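Local coordinates for beta-glucanase (PDB 6EUG), which probably hydrolyses beta-1,3-galactosidic bonds in arabinogalactan through the family 43 glycoside hydrolase domain that makes up this chain, at residues 264-278 with 320-333. Residues are numbered along the deposited sequence; the frame is centred on the assembly and turned at random.
With GIM (glucoimidazole), chain B.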
loop_
_atom_site.group_PDB
_atom_site.type_symbol
_atom_site.label_atom_id
_atom_site.label_comp_id
_atom_site.label_asym_id
_atom_site.label_seq_id
_atom_site.Cartn_x
_atom_site.Cartn_y
_atom_site.Cartn_z
ATOM N N ALA A 264 1.133 -5.580 -1.957
ATOM C CA ALA A 264 -0.192 -4.948 -1.866
ATOM C C ALA A 264 -0.807 -4.932 -0.447
ATOM O O ALA A 264 -1.974 -5.309 -0.274
ATOM C CB ALA A 264 -1.137 -5.598 -2.848
ATOM N N PRO A 265 -0.038 -4.468 0.543
ATOM C CA PRO A 265 -0.550 -4.548 1.945
ATOM C C PRO A 265 -1.755 -3.640 2.236
ATOM O O PRO A 265 -1.791 -2.463 1.772
ATOM C CB PRO A 265 0.665 -4.107 2.772
ATOM C CG PRO A 265 1.395 -3.206 1.856
ATOM C CD PRO A 265 1.327 -3.908 0.528
ATOM N N ALA A 266 -2.711 -4.168 3.009
ATOM C CA ALA A 266 -3.861 -3.442 3.534
ATOM C C ALA A 266 -4.005 -3.851 5.012
ATOM O O ALA A 266 -3.812 -5.015 5.373
ATOM C CB ALA A 266 -5.128 -3.788 2.747
ATOM N N ILE A 267 -4.277 -2.878 5.863
ATOM C CA ILE A 267 -4.194 -3.052 7.336
ATOM C C ILE A 267 -5.311 -2.360 8.101
ATOM O O ILE A 267 -5.755 -1.290 7.696
ATOM C CB ILE A 267 -2.816 -2.598 7.872
ATOM C CG1 ILE A 267 -2.633 -2.967 9.372
ATOM C CG2 ILE A 267 -2.569 -1.118 7.628
ATOM C CD1 ILE A 267 -1.183 -2.871 9.840
ATOM N N PHE A 268 -5.746 -2.985 9.192
ATOM C CA PHE A 268 -6.650 -2.387 10.176
ATOM C C PHE A 268 -6.388 -2.921 11.578
ATOM O O PHE A 268 -5.648 -3.913 11.758
ATOM C CB PHE A 268 -8.151 -2.550 9.795
ATOM C CG PHE A 268 -8.708 -3.951 9.926
ATOM C CD1 PHE A 268 -8.458 -4.904 8.942
ATOM C CD2 PHE A 268 -9.584 -4.281 10.964
ATOM C CE1 PHE A 268 -9.001 -6.181 9.015
ATOM C CE2 PHE A 268 -10.130 -5.582 11.058
ATOM C CZ PHE A 268 -9.824 -6.529 10.070
ATOM N N LYS A 269 -6.998 -2.260 12.573
ATOM C CA LYS A 269 -6.900 -2.664 13.974
ATOM C C LYS A 269 -8.308 -2.750 14.540
ATOM O O LYS A 269 -9.113 -1.833 14.305
ATOM C CB LYS A 269 -6.036 -1.682 14.784
ATOM C CG LYS A 269 -5.879 -2.029 16.261
ATOM C CD LYS A 269 -5.041 -0.991 16.999
ATOM C CE LYS A 269 -4.665 -1.495 18.394
ATOM N NZ LYS A 269 -3.820 -0.576 19.191
ATOM N N LYS A 270 -8.588 -3.848 15.261
ATOM C CA LYS A 270 -9.895 -4.082 15.890
ATOM C C LYS A 270 -9.737 -4.675 17.281
ATOM O O LYS A 270 -9.171 -5.773 17.431
ATOM C CB LYS A 270 -10.764 -5.011 15.002
ATOM C CG LYS A 270 -12.172 -5.326 15.572
ATOM C CD LYS A 270 -12.984 -6.136 14.563
ATOM C CE LYS A 270 -14.393 -6.466 15.035
ATOM N NZ LYS A 270 -14.376 -7.663 15.927
ATOM N N GLU A 271 -10.281 -3.994 18.294
ATOM C CA GLU A 271 -10.260 -4.497 19.685
ATOM C C GLU A 271 -8.870 -4.956 20.138
ATOM O O GLU A 271 -8.701 -6.043 20.685
ATOM C CB GLU A 271 -11.312 -5.610 19.833
ATOM C CG GLU A 271 -12.713 -5.079 19.578
ATOM C CD GLU A 271 -13.801 -6.118 19.668
ATOM O OE1 GLU A 271 -13.594 -7.287 19.310
ATOM O OE2 GLU A 271 -14.891 -5.738 20.103
ATOM N N GLY A 272 -7.860 -4.127 19.846
ATOM C CA GLY A 272 -6.474 -4.423 20.216
ATOM C C GLY A 272 -5.574 -5.179 19.262
ATOM O O GLY A 272 -4.337 -5.181 19.460
ATOM N N THR A 273 -6.171 -5.818 18.257
ATOM C CA THR A 273 -5.467 -6.741 17.378
ATOM C C THR A 273 -5.302 -6.130 15.981
ATOM O O THR A 273 -6.248 -5.525 15.435
ATOM C CB THR A 273 -6.222 -8.075 17.252
ATOM O OG1 THR A 273 -6.327 -8.669 18.546
ATOM C CG2 THR A 273 -5.520 -9.010 16.286
ATOM N N TYR A 274 -4.083 -6.252 15.464
ATOM C CA TYR A 274 -3.738 -5.806 14.097
ATOM C C TYR A 274 -3.979 -6.945 13.090
ATOM O O TYR A 274 -3.591 -8.124 13.321
ATOM C CB TYR A 274 -2.283 -5.321 14.038
ATOM C CG TYR A 274 -1.994 -4.146 14.946
ATOM C CD1 TYR A 274 -1.675 -4.359 16.291
ATOM C CD2 TYR A 274 -2.116 -2.829 14.504
ATOM C CE1 TYR A 274 -1.420 -3.316 17.144
ATOM C CE2 TYR A 274 -1.869 -1.766 15.373
ATOM C CZ TYR A 274 -1.546 -2.021 16.702
ATOM O OH TYR A 274 -1.322 -1.017 17.658
ATOM N N TRP A 275 -4.580 -6.580 11.957
ATOM C CA TRP A 275 -4.908 -7.519 10.870
ATOM C C TRP A 275 -4.422 -6.922 9.549
ATOM O O TRP A 275 -4.811 -5.781 9.175
ATOM C CB TRP A 275 -6.426 -7.755 10.762
ATOM C CG TRP A 275 -7.071 -8.393 11.975
ATOM C CD1 TRP A 275 -7.856 -7.752 12.914
ATOM C CD2 TRP A 275 -6.992 -9.768 12.403
ATOM N NE1 TRP A 275 -8.250 -8.633 13.904
ATOM C CE2 TRP A 275 -7.749 -9.873 13.617
ATOM C CE3 TRP A 275 -6.368 -10.913 11.896
ATOM C CZ2 TRP A 275 -7.911 -11.076 14.295
ATOM C CZ3 TRP A 275 -6.518 -12.127 12.594
ATOM C CH2 TRP A 275 -7.292 -12.188 13.780
ATOM N N MET A 276 -3.623 -7.677 8.808
ATOM C CA MET A 276 -3.129 -7.212 7.501
ATOM C C MET A 276 -3.426 -8.262 6.417
ATOM O O MET A 276 -3.213 -9.468 6.621
ATOM C CB MET A 276 -1.615 -6.941 7.587
ATOM C CG MET A 276 -0.984 -6.375 6.331
ATOM S SD MET A 276 0.517 -5.396 6.583
ATOM C CE MET A 276 1.559 -6.374 7.671
ATOM N N ILE A 277 -3.905 -7.789 5.272
ATOM C CA ILE A 277 -4.154 -8.635 4.085
ATOM C C ILE A 277 -3.147 -8.249 3.018
ATOM O O ILE A 277 -2.949 -7.057 2.741
ATOM C CB ILE A 277 -5.622 -8.565 3.560
ATOM C CG1 ILE A 277 -6.582 -9.068 4.650
ATOM C CG2 ILE A 277 -5.784 -9.331 2.242
ATOM C CD1 ILE A 277 -8.067 -8.946 4.337
ATOM N N THR A 278 -2.554 -9.280 2.411
ATOM C CA THR A 278 -1.587 -9.123 1.335
ATOM C C THR A 278 -1.881 -10.064 0.175
ATOM O O THR A 278 -2.661 -11.027 0.324
ATOM C CB THR A 278 -0.160 -9.369 1.865
ATOM O OG1 THR A 278 -0.079 -10.685 2.428
ATOM C CG2 THR A 278 0.200 -8.384 2.960
ATOM N N GLN A 320 -6.805 -7.839 -6.356
ATOM C CA GLN A 320 -5.616 -7.660 -5.524
ATOM C C GLN A 320 -5.895 -6.546 -4.512
ATOM O O GLN A 320 -6.320 -5.435 -4.893
ATOM C CB GLN A 320 -4.394 -7.311 -6.388
ATOM C CG GLN A 320 -3.055 -7.185 -5.643
ATOM C CD GLN A 320 -1.891 -6.743 -6.522
ATOM O OE1 GLN A 320 -2.077 -5.949 -7.481
ATOM N NE2 GLN A 320 -0.652 -7.163 -6.149
ATOM N N SER A 321 -5.704 -6.836 -3.226
ATOM C CA SER A 321 -5.882 -5.879 -2.140
ATOM C C SER A 321 -5.320 -4.474 -2.394
ATOM O O SER A 321 -4.214 -4.343 -2.955
ATOM C CB SER A 321 -5.274 -6.481 -0.854
ATOM O OG SER A 321 -3.889 -6.891 -0.993
ATOM N N THR A 322 -6.040 -3.452 -1.926
ATOM C CA THR A 322 -5.495 -2.063 -1.873
ATOM C C THR A 322 -5.678 -1.302 -0.560
ATOM O O THR A 322 -4.824 -0.492 -0.228
ATOM C CB THR A 322 -5.882 -1.194 -3.087
ATOM O OG1 THR A 322 -5.090 0.017 -3.120
ATOM C CG2 THR A 322 -7.370 -0.866 -3.139
ATOM N N TYR A 323 -6.786 -1.516 0.162
ATOM C CA TYR A 323 -7.071 -0.716 1.364
ATOM C C TYR A 323 -8.168 -1.368 2.202
ATOM O O TYR A 323 -9.040 -2.066 1.664
ATOM C CB TYR A 323 -7.530 0.739 0.945
ATOM C CG TYR A 323 -7.492 1.736 2.116
ATOM C CD1 TYR A 323 -6.275 2.217 2.595
ATOM C CD2 TYR A 323 -8.668 2.202 2.712
ATOM C CE1 TYR A 323 -6.212 3.072 3.696
ATOM C CE2 TYR A 323 -8.621 3.065 3.802
ATOM C CZ TYR A 323 -7.391 3.514 4.280
ATOM O OH TYR A 323 -7.331 4.364 5.362
ATOM N N ILE A 324 -8.145 -1.097 3.509
ATOM C CA ILE A 324 -9.241 -1.460 4.391
ATOM C C ILE A 324 -9.778 -0.183 5.051
ATOM O O ILE A 324 -9.061 0.493 5.816
ATOM C CB ILE A 324 -8.879 -2.604 5.380
ATOM C CG1 ILE A 324 -8.728 -3.926 4.556
ATOM C CG2 ILE A 324 -10.042 -2.820 6.371
ATOM C CD1 ILE A 324 -7.952 -5.017 5.217
ATOM N N LEU A 325 -11.037 0.151 4.712
ATOM C CA LEU A 325 -11.721 1.371 5.221
ATOM C C LEU A 325 -12.468 1.060 6.513
ATOM O O LEU A 325 -13.429 0.266 6.474
ATOM C CB LEU A 325 -12.752 1.873 4.203
ATOM C CG LEU A 325 -13.636 3.081 4.548
ATOM C CD1 LEU A 325 -12.816 4.335 4.836
ATOM C CD2 LEU A 325 -14.660 3.288 3.447
ATOM N N PRO A 326 -12.092 1.716 7.628
ATOM C CA PRO A 326 -12.937 1.604 8.829
ATOM C C PRO A 326 -14.119 2.583 8.798
ATOM O O PRO A 326 -13.968 3.702 8.281
ATOM C CB PRO A 326 -11.978 1.980 9.977
ATOM C CG PRO A 326 -10.628 2.214 9.355
ATOM C CD PRO A 326 -10.860 2.489 7.906
ATOM N N LEU A 327 -15.271 2.172 9.347
ATOM C CA LEU A 327 -16.390 3.063 9.643
ATOM C C LEU A 327 -16.587 3.014 11.169
ATOM O O LEU A 327 -17.371 2.219 11.653
ATOM C CB LEU A 327 -17.690 2.626 8.922
ATOM C CG LEU A 327 -17.713 2.609 7.380
ATOM C CD1 LEU A 327 -19.128 2.294 6.892
ATOM C CD2 LEU A 327 -17.273 3.940 6.805
ATOM N N PRO A 328 -15.831 3.828 11.927
ATOM C CA PRO A 328 -15.738 3.645 13.403
ATOM C C PRO A 328 -17.050 3.864 14.137
ATOM O O PRO A 328 -17.297 3.204 15.143
ATOM C CB PRO A 328 -14.646 4.625 13.819
ATOM C CG PRO A 328 -14.599 5.636 12.717
ATOM C CD PRO A 328 -14.957 4.923 11.456
ATOM N N GLU A 329 -17.888 4.753 13.612
ATOM C CA GLU A 329 -19.259 4.942 14.103
ATOM C C GLU A 329 -20.169 3.731 14.081
ATOM O O GLU A 329 -21.180 3.754 14.782
ATOM C CB GLU A 329 -19.968 6.095 13.376
ATOM C CG GLU A 329 -20.246 5.886 11.917
ATOM C CD GLU A 329 -19.007 6.063 11.071
ATOM O OE1 GLU A 329 -17.939 6.513 11.587
ATOM O OE2 GLU A 329 -19.119 5.744 9.902
ATOM N N LYS A 330 -19.858 2.742 13.234
ATOM C CA LYS A 330 -20.545 1.464 13.189
ATOM C C LYS A 330 -19.763 0.263 13.693
ATOM O O LYS A 330 -20.309 -0.832 13.748
ATOM C CB LYS A 330 -21.008 1.204 11.750
ATOM C CG LYS A 330 -22.072 2.201 11.325
ATOM C CD LYS A 330 -22.621 1.945 9.931
ATOM C CE LYS A 330 -23.800 2.875 9.668
ATOM N NZ LYS A 330 -23.350 4.268 9.346
ATOM N N GLY A 331 -18.500 0.448 14.058
ATOM C CA GLY A 331 -17.585 -0.670 14.294
ATOM C C GLY A 331 -17.425 -1.649 13.142
ATOM O O GLY A 331 -17.177 -2.838 13.352
ATOM N N GLN A 332 -17.484 -1.126 11.929
ATOM C CA GLN A 332 -17.394 -1.935 10.714
ATOM C C GLN A 332 -16.126 -1.636 9.918
ATOM O O GLN A 332 -15.477 -0.581 10.137
ATOM C CB GLN A 332 -18.634 -1.726 9.849
ATOM C CG GLN A 332 -19.934 -2.304 10.436
ATOM C CD GLN A 332 -21.199 -1.905 9.662
ATOM O OE1 GLN A 332 -21.127 -1.221 8.639
ATOM N NE2 GLN A 332 -22.368 -2.321 10.163
ATOM N N PHE A 333 -15.824 -2.543 8.974
ATOM C CA PHE A 333 -14.637 -2.461 8.099
ATOM C C PHE A 333 -14.983 -2.990 6.728
ATOM O O PHE A 333 -15.799 -3.947 6.627
ATOM C CB PHE A 333 -13.449 -3.274 8.693
ATOM C CG PHE A 333 -13.048 -2.834 10.065
ATOM C CD1 PHE A 333 -13.642 -3.392 11.210
ATOM C CD2 PHE A 333 -12.048 -1.881 10.235
ATOM C CE1 PHE A 333 -13.283 -2.961 12.475
ATOM C CE2 PHE A 333 -11.684 -1.457 11.516
ATOM C CZ PHE A 333 -12.293 -2.016 12.626
HETATM C C1 GIM B . 2.637 -5.219 -8.900
HETATM C C2 GIM B . 2.139 -4.197 -7.953
HETATM N N10 GIM B . 2.775 -5.067 -10.229
HETATM C C3 GIM B . 1.435 -3.070 -8.731
HETATM C C4 GIM B . 2.302 -2.683 -9.966
HETATM C C5 GIM B . 2.359 -3.844 -10.970
HETATM C C6 GIM B . 3.278 -3.567 -12.159
HETATM C C7 GIM B . 3.484 -7.093 -9.675
HETATM C C8 GIM B . 3.283 -6.225 -10.730
HETATM N N1 GIM B . 3.078 -6.455 -8.555
HETATM O O3 GIM B . 1.270 -1.909 -7.902
HETATM O O2 GIM B . 1.387 -4.868 -6.907
HETATM O O4 GIM B . 3.648 -2.265 -9.623
HETATM O O6 GIM B . 4.639 -3.532 -11.740
HETATM O O HOH W 1 -3.578 -0.320 2.159
HETATM O O HOH W 2 -5.229 -0.388 4.590
HETATM O O HOH W 3 -7.368 0.898 7.986
#
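A264 meets S321 and Q320 at the pocket end of the contact. The S321 hydroxyl donates to A264 O, with OG 2.6 Å from that oxygen, while A264 CB lies 3.7 Å from Q320 NE2. With CG anti to the backbone N (chi1 -176°) and the chain extended beyond, the Q320 amide reaches glucoimidazole, NE2 donating to its O2 over 3.2 Å; W340 holds OE1 and S279 shares NE2. Next along the chain, strand 265-270 runs nearly parallel to strand 320-327, their axes at 17°, yet water takes the place of direct backbone pairing: one molecule donates to P265 O and T322 O, another accepts from I267 N and I324 N. The two strands are the inner edges of neighbouring four- and five-stranded sheets, blades of the five-bladed beta-propeller of family 43, and the glucoimidazole pocket lies near its centre. A266 CB rests 3.9 Å from I324 CD1, which also meets I277 CD1. F268 meets I324 and F333 on the same side of its ring: CD1 lies 3.7 Å from I324 CG2, and CD2 lies over one face of the F333 ring, near the rim, 3.5 Å from F333 CD2; the ring planes incline at 38°. Farther out, K270 lays its aliphatic CD 3.8 Å from F333 CE1.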